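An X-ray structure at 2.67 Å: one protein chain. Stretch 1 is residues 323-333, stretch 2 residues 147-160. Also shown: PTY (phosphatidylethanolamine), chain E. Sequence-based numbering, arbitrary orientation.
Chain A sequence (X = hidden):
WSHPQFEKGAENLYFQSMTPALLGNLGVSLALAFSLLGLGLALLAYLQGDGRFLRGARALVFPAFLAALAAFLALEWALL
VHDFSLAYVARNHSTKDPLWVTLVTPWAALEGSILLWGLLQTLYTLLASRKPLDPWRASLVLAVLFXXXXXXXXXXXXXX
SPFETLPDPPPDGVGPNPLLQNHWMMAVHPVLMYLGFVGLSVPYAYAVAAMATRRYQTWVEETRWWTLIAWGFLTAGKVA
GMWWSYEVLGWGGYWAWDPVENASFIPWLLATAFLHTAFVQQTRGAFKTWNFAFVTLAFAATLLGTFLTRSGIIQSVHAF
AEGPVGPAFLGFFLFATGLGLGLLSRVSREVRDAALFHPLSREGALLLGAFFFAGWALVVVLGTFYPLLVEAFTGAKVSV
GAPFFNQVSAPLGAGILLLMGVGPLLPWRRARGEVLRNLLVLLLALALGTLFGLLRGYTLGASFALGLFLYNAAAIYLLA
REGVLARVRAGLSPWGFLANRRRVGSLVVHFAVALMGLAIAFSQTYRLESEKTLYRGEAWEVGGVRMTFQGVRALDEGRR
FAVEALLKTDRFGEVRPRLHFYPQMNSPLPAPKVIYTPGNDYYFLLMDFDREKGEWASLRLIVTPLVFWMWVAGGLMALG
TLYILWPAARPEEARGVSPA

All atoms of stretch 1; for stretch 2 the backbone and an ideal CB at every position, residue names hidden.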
# COMPACT_ATOMS: atom_id res chain seq x y z
N GLY A 323 -5.13 -23.04 -1.50
CA GLY A 323 -5.06 -24.25 -2.30
C GLY A 323 -3.88 -24.29 -3.26
O GLY A 323 -2.74 -24.06 -2.85
N PRO A 324 -4.13 -24.58 -4.53
CA PRO A 324 -3.05 -24.67 -5.52
C PRO A 324 -2.76 -23.39 -6.31
O PRO A 324 -2.06 -23.48 -7.32
CB PRO A 324 -3.54 -25.79 -6.44
CG PRO A 324 -5.03 -25.65 -6.42
CD PRO A 324 -5.41 -25.07 -5.09
N VAL A 325 -3.27 -22.23 -5.90
CA VAL A 325 -2.96 -20.97 -6.58
C VAL A 325 -1.69 -20.34 -6.01
O VAL A 325 -0.86 -19.79 -6.75
CB VAL A 325 -4.19 -20.03 -6.51
CG1 VAL A 325 -4.64 -19.81 -5.07
CG2 VAL A 325 -3.98 -18.69 -7.22
N GLY A 326 -1.51 -20.46 -4.69
CA GLY A 326 -0.28 -20.18 -3.99
C GLY A 326 1.01 -20.79 -4.53
O GLY A 326 2.05 -20.12 -4.55
N PRO A 327 1.00 -22.09 -4.91
CA PRO A 327 2.14 -22.63 -5.69
C PRO A 327 2.45 -21.87 -6.98
O PRO A 327 3.64 -21.65 -7.27
CB PRO A 327 1.70 -24.07 -5.98
CG PRO A 327 0.90 -24.44 -4.80
CD PRO A 327 0.22 -23.19 -4.30
N ALA A 328 1.43 -21.44 -7.73
CA ALA A 328 1.66 -20.70 -8.97
C ALA A 328 2.24 -19.32 -8.69
O ALA A 328 3.16 -18.87 -9.38
CB ALA A 328 0.37 -20.59 -9.77
N PHE A 329 1.73 -18.65 -7.65
CA PHE A 329 2.26 -17.33 -7.29
C PHE A 329 3.66 -17.42 -6.71
O PHE A 329 4.48 -16.52 -6.94
CB PHE A 329 1.31 -16.64 -6.32
CG PHE A 329 0.27 -15.81 -7.00
CD1 PHE A 329 -0.93 -16.37 -7.40
CD2 PHE A 329 0.53 -14.48 -7.32
CE1 PHE A 329 -1.89 -15.62 -8.06
CE2 PHE A 329 -0.42 -13.72 -7.98
CZ PHE A 329 -1.63 -14.29 -8.35
N LEU A 330 3.98 -18.52 -6.02
CA LEU A 330 5.34 -18.74 -5.52
C LEU A 330 6.32 -18.97 -6.67
O LEU A 330 7.42 -18.42 -6.67
CB LEU A 330 5.35 -19.91 -4.53
CG LEU A 330 6.63 -20.39 -3.85
CD1 LEU A 330 6.35 -20.68 -2.39
CD2 LEU A 330 7.16 -21.65 -4.52
N GLY A 331 5.91 -19.77 -7.67
CA GLY A 331 6.72 -19.95 -8.86
C GLY A 331 6.91 -18.67 -9.67
O GLY A 331 7.99 -18.42 -10.21
N PHE A 332 5.87 -17.84 -9.72
CA PHE A 332 5.96 -16.55 -10.41
C PHE A 332 6.91 -15.59 -9.69
O PHE A 332 7.70 -14.89 -10.34
CB PHE A 332 4.56 -15.93 -10.53
CG PHE A 332 4.51 -14.69 -11.37
CD1 PHE A 332 5.18 -14.61 -12.58
CD2 PHE A 332 3.82 -13.57 -10.93
CE1 PHE A 332 5.14 -13.45 -13.35
CE2 PHE A 332 3.77 -12.40 -11.68
CZ PHE A 332 4.43 -12.34 -12.89
N PHE A 333 6.84 -15.55 -8.35
CA PHE A 333 7.74 -14.73 -7.53
C PHE A 333 9.19 -15.15 -7.70
O PHE A 333 10.09 -14.30 -7.82
CB PHE A 333 7.31 -14.85 -6.05
CG PHE A 333 8.25 -14.19 -5.06
CD1 PHE A 333 8.15 -12.83 -4.80
CD2 PHE A 333 9.21 -14.93 -4.36
CE1 PHE A 333 8.99 -12.20 -3.89
CE2 PHE A 333 10.06 -14.30 -3.45
CZ PHE A 333 9.95 -12.94 -3.22
N UNK A 147 4.34 -11.44 -20.61
CA UNK A 147 4.52 -12.60 -19.74
C UNK A 147 3.73 -12.53 -18.45
O UNK A 147 3.18 -13.53 -17.99
CB UNK A 147 6.00 -12.77 -19.41
N UNK A 148 3.71 -11.34 -17.82
CA UNK A 148 2.93 -11.15 -16.59
C UNK A 148 1.44 -11.32 -16.86
O UNK A 148 0.72 -11.98 -16.09
CB UNK A 148 3.20 -9.77 -15.99
N UNK A 149 0.98 -10.76 -17.98
CA UNK A 149 -0.41 -10.93 -18.42
C UNK A 149 -0.73 -12.40 -18.70
O UNK A 149 -1.82 -12.88 -18.38
CB UNK A 149 -0.68 -10.09 -19.67
N UNK A 150 0.22 -13.12 -19.32
CA UNK A 150 0.05 -14.54 -19.60
C UNK A 150 -0.02 -15.35 -18.31
O UNK A 150 -0.83 -16.28 -18.21
CB UNK A 150 1.19 -15.05 -20.48
N UNK A 151 0.75 -14.96 -17.29
CA UNK A 151 0.64 -15.63 -15.99
C UNK A 151 -0.72 -15.39 -15.34
O UNK A 151 -1.32 -16.32 -14.81
CB UNK A 151 1.75 -15.15 -15.05
N UNK A 152 -1.21 -14.14 -15.38
CA UNK A 152 -2.49 -13.82 -14.75
C UNK A 152 -3.65 -14.51 -15.45
O UNK A 152 -4.54 -15.06 -14.80
CB UNK A 152 -2.71 -12.31 -14.74
N UNK A 153 -3.64 -14.54 -16.78
CA UNK A 153 -4.77 -15.15 -17.46
C UNK A 153 -4.63 -16.66 -17.57
O UNK A 153 -5.64 -17.36 -17.63
CB UNK A 153 -4.93 -14.54 -18.85
N UNK A 154 -3.40 -17.19 -17.55
CA UNK A 154 -3.22 -18.62 -17.35
C UNK A 154 -3.69 -19.09 -15.98
O UNK A 154 -4.46 -20.04 -15.87
CB UNK A 154 -1.75 -18.99 -17.54
N UNK A 155 -3.30 -18.36 -14.92
CA UNK A 155 -3.70 -18.71 -13.56
C UNK A 155 -5.18 -18.38 -13.33
O UNK A 155 -5.75 -18.72 -12.29
CB UNK A 155 -2.83 -17.97 -12.54
N UNK A 156 -5.77 -17.59 -14.22
CA UNK A 156 -7.21 -17.38 -14.23
C UNK A 156 -7.93 -18.43 -15.08
O UNK A 156 -9.14 -18.62 -14.92
CB UNK A 156 -7.53 -15.98 -14.75
N UNK A 157 -7.24 -19.07 -16.03
CA UNK A 157 -7.95 -19.99 -16.92
C UNK A 157 -7.83 -21.46 -16.55
O UNK A 157 -8.86 -22.14 -16.50
CB UNK A 157 -7.44 -19.80 -18.35
N UNK A 158 -6.64 -21.98 -16.26
CA UNK A 158 -6.57 -23.42 -15.98
C UNK A 158 -6.94 -23.70 -14.53
O UNK A 158 -7.61 -24.69 -14.23
CB UNK A 158 -5.17 -23.96 -16.28
N UNK A 159 -6.54 -22.81 -13.63
CA UNK A 159 -6.88 -22.84 -12.22
C UNK A 159 -7.65 -21.54 -11.99
O UNK A 159 -7.64 -20.69 -12.89
CB UNK A 159 -5.65 -22.97 -11.32
N UNK A 160 -8.46 -21.48 -10.92
CA UNK A 160 -8.97 -20.22 -10.33
C UNK A 160 -9.80 -19.37 -11.30
O UNK A 160 -9.50 -18.19 -11.53
CB UNK A 160 -7.79 -19.38 -9.82
C1 PTY E . -0.63 -28.10 -9.83
C2 PTY E . -1.86 -33.05 -4.81
C3 PTY E . -1.29 -31.64 -4.66
O4 PTY E . -1.78 -27.36 -10.13
C5 PTY E . -0.24 -27.61 -7.38
C6 PTY E . 0.28 -27.40 -8.82
O7 PTY E . 0.46 -26.03 -9.13
C8 PTY E . 1.65 -25.70 -9.83
O10 PTY E . 2.36 -26.57 -10.20
C11 PTY E . 2.04 -24.24 -10.13
C12 PTY E . 3.26 -24.13 -11.07
C13 PTY E . 4.02 -22.79 -10.92
C14 PTY E . 4.43 -22.15 -12.26
C15 PTY E . 4.44 -20.62 -12.19
C16 PTY E . 5.47 -19.97 -13.14
C17 PTY E . 4.78 -19.02 -14.13
C18 PTY E . 5.68 -17.87 -14.60
C19 PTY E . 5.01 -17.10 -15.74
C20 PTY E . 6.02 -16.18 -16.45
C21 PTY E . 5.58 -15.87 -17.88
C22 PTY E . 6.77 -15.88 -18.85
C23 PTY E . 7.51 -14.54 -18.81
C24 PTY E . 8.61 -14.51 -19.89
C25 PTY E . 9.23 -13.12 -20.03
C26 PTY E . 10.72 -13.17 -19.69
C27 PTY E . 11.51 -12.23 -20.60
C28 PTY E . 12.85 -11.93 -19.93
C29 PTY E . 13.89 -11.51 -20.97
C30 PTY E . -2.28 -27.65 -11.40
C31 PTY E . -1.66 -26.99 -12.64
O30 PTY E . -3.18 -28.42 -11.53
C32 PTY E . -1.59 -25.48 -12.42
C33 PTY E . -0.75 -24.80 -13.50
C34 PTY E . -0.91 -23.28 -13.39
C35 PTY E . -0.01 -22.58 -14.41
C36 PTY E . -0.59 -21.22 -14.81
C37 PTY E . -0.15 -20.87 -16.23
C38 PTY E . 0.67 -19.58 -16.21
C39 PTY E . 1.30 -19.31 -17.58
C40 PTY E . 2.80 -19.62 -17.52
C41 PTY E . 3.53 -19.06 -18.75
C42 PTY E . 3.59 -20.12 -19.84
C43 PTY E . 4.75 -19.81 -20.79
C44 PTY E . 4.18 -19.23 -22.08
P1 PTY E . -0.68 -30.17 -6.74
O11 PTY E . -1.77 -30.82 -5.69
O12 PTY E . 0.68 -30.11 -6.08
O13 PTY E . -0.58 -31.10 -7.93
O14 PTY E . -1.16 -28.68 -7.27
N1 PTY E . -0.77 -34.00 -4.93

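Stretch 2 begins as a helix running nearly antiparallel to helix 325-333, at 165°, with axes 11.1 Å apart at closest approach. That spacing leaves room for sizeable side chains, and stretch 1 offers mainly apolar groups.

At 147 the ideal CB would lie 2.4 Å from lipid atom C23 of PTY, too close for any side chain. Glycine fits, and Gly147 is present; its O lies 3.4 Å from C21 of PTY.

Position 148 points sideways, its CB 4.2 Å from Phe332 CZ. A branched or long aliphatic residue would reach that ring. Ile148 does so, its CG1 3.7 Å from Phe332 CZ, at the ring edge.

Position 149 points away and 150 is out of reach, so stretch 1 dictates neither. They are Gln149, whose NE2 is hydrogen-bonded elsewhere in the structure, and Val150, whose CG1 lies 3.7 Å from PTY C41.

Position 151 points toward stretch 1, its CB 4.2 Å from Phe332 CE1, with Ala328 leaving space beyond. A long apolar chain, such as leucine, methionine or phenylalanine, would suit. Phe151, with chi1 t, lays one face against Phe332 and turns its edge toward the face of Phe329. The Phe332 pair is an offset stack, centroids 4.4 Å apart; in the Phe329 pair the centroids are 5.3 Å apart and the planes at 80°. The small methyl of Ala328 admits the ring tip, CB to Phe151 CZ being 3.8 Å.

Position 152 points sideways, and no atom of stretch 1 lies within 5.5 Å of its CB; only a long side chain could make contact. Phe152 does, its CE1 4.0 Å from Phe329 CZ.

Position 153 is out of reach and is Phe153. At 154 a CB would clash with PTY C37 at 2.8 Å, which favours glycine: Gly154.

Position 155 points toward stretch 1, its CB 5.0 Å from Ala328 CB and 5.1 Å from Phe329 CE1. Valine, isoleucine or leucine could fill this gap. Val155 places CG2 3.8 Å from Ala328 CB and 4.3 Å from Val325 CG2, while its CG1 lies 4.5 Å from Phe329 CE1.

Positions 156, 157 and 158 are out of reach of stretch 1 and are Met156, Ala157 and Thr158.

Position 159 has extended backbone angles (-118/159) and points toward stretch 1, yet its CB is 5.4 Å from Pro324 O. A long aliphatic chain would bridge the distance. Ile159 extends CD1 to 3.5 Å from Pro324 CG and 3.2 Å from Pro324 O.

At 160 phi is positive (59/53), which glycine or asparagine tolerates most readily. Ala160 occupies it, its CB 4.7 Å from Val325 CG2.

Stretch 2 (147-160) GIQVFFFGVMATIA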
# COMPACT_ATOMS: atom_id res chain seq x y z
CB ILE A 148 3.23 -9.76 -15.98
CG1 ILE A 148 4.68 -9.66 -15.50
CG2 ILE A 148 2.34 -9.47 -14.78
CD1 ILE A 148 5.08 -8.24 -15.17
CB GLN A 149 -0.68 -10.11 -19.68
CG GLN A 149 -0.57 -8.61 -19.54
CD GLN A 149 -0.94 -7.90 -20.83
OE1 GLN A 149 -0.62 -6.74 -21.01
NE2 GLN A 149 -1.60 -8.61 -21.73
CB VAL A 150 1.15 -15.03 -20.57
CG1 VAL A 150 1.46 -16.51 -20.45
CG2 VAL A 150 0.72 -14.76 -21.96
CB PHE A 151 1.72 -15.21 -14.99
CG PHE A 151 1.53 -15.87 -13.63
CD1 PHE A 151 1.60 -17.26 -13.50
CD2 PHE A 151 1.18 -15.13 -12.51
CE1 PHE A 151 1.41 -17.88 -12.27
CE2 PHE A 151 0.98 -15.74 -11.27
CZ PHE A 151 1.10 -17.11 -11.16
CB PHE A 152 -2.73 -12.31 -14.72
CG PHE A 152 -2.03 -11.62 -13.60
CD1 PHE A 152 -2.01 -12.19 -12.33
CD2 PHE A 152 -1.42 -10.40 -13.81
CE1 PHE A 152 -1.36 -11.56 -11.30
CE2 PHE A 152 -0.77 -9.76 -12.77
CZ PHE A 152 -0.74 -10.34 -11.53
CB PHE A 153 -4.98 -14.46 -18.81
CG PHE A 153 -5.64 -13.11 -18.67
CD1 PHE A 153 -7.02 -13.02 -18.53
CD2 PHE A 153 -4.89 -11.94 -18.59
CE1 PHE A 153 -7.64 -11.79 -18.37
CE2 PHE A 153 -5.50 -10.71 -18.43
CZ PHE A 153 -6.88 -10.64 -18.32
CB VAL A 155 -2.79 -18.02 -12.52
CG1 VAL A 155 -3.25 -16.58 -12.20
CG2 VAL A 155 -2.63 -18.84 -11.25
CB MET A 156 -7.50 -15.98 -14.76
CG MET A 156 -8.81 -15.35 -14.32
SD MET A 156 -8.95 -13.74 -15.12
CE MET A 156 -7.30 -13.06 -14.87
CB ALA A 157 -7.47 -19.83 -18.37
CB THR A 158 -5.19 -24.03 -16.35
OG1 THR A 158 -5.15 -25.40 -15.95
CG2 THR A 158 -3.99 -23.29 -15.72
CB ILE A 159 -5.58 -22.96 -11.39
CG1 ILE A 159 -5.71 -23.85 -10.17
CG2 ILE A 159 -4.99 -21.62 -11.01
CD1 ILE A 159 -4.39 -23.94 -9.44
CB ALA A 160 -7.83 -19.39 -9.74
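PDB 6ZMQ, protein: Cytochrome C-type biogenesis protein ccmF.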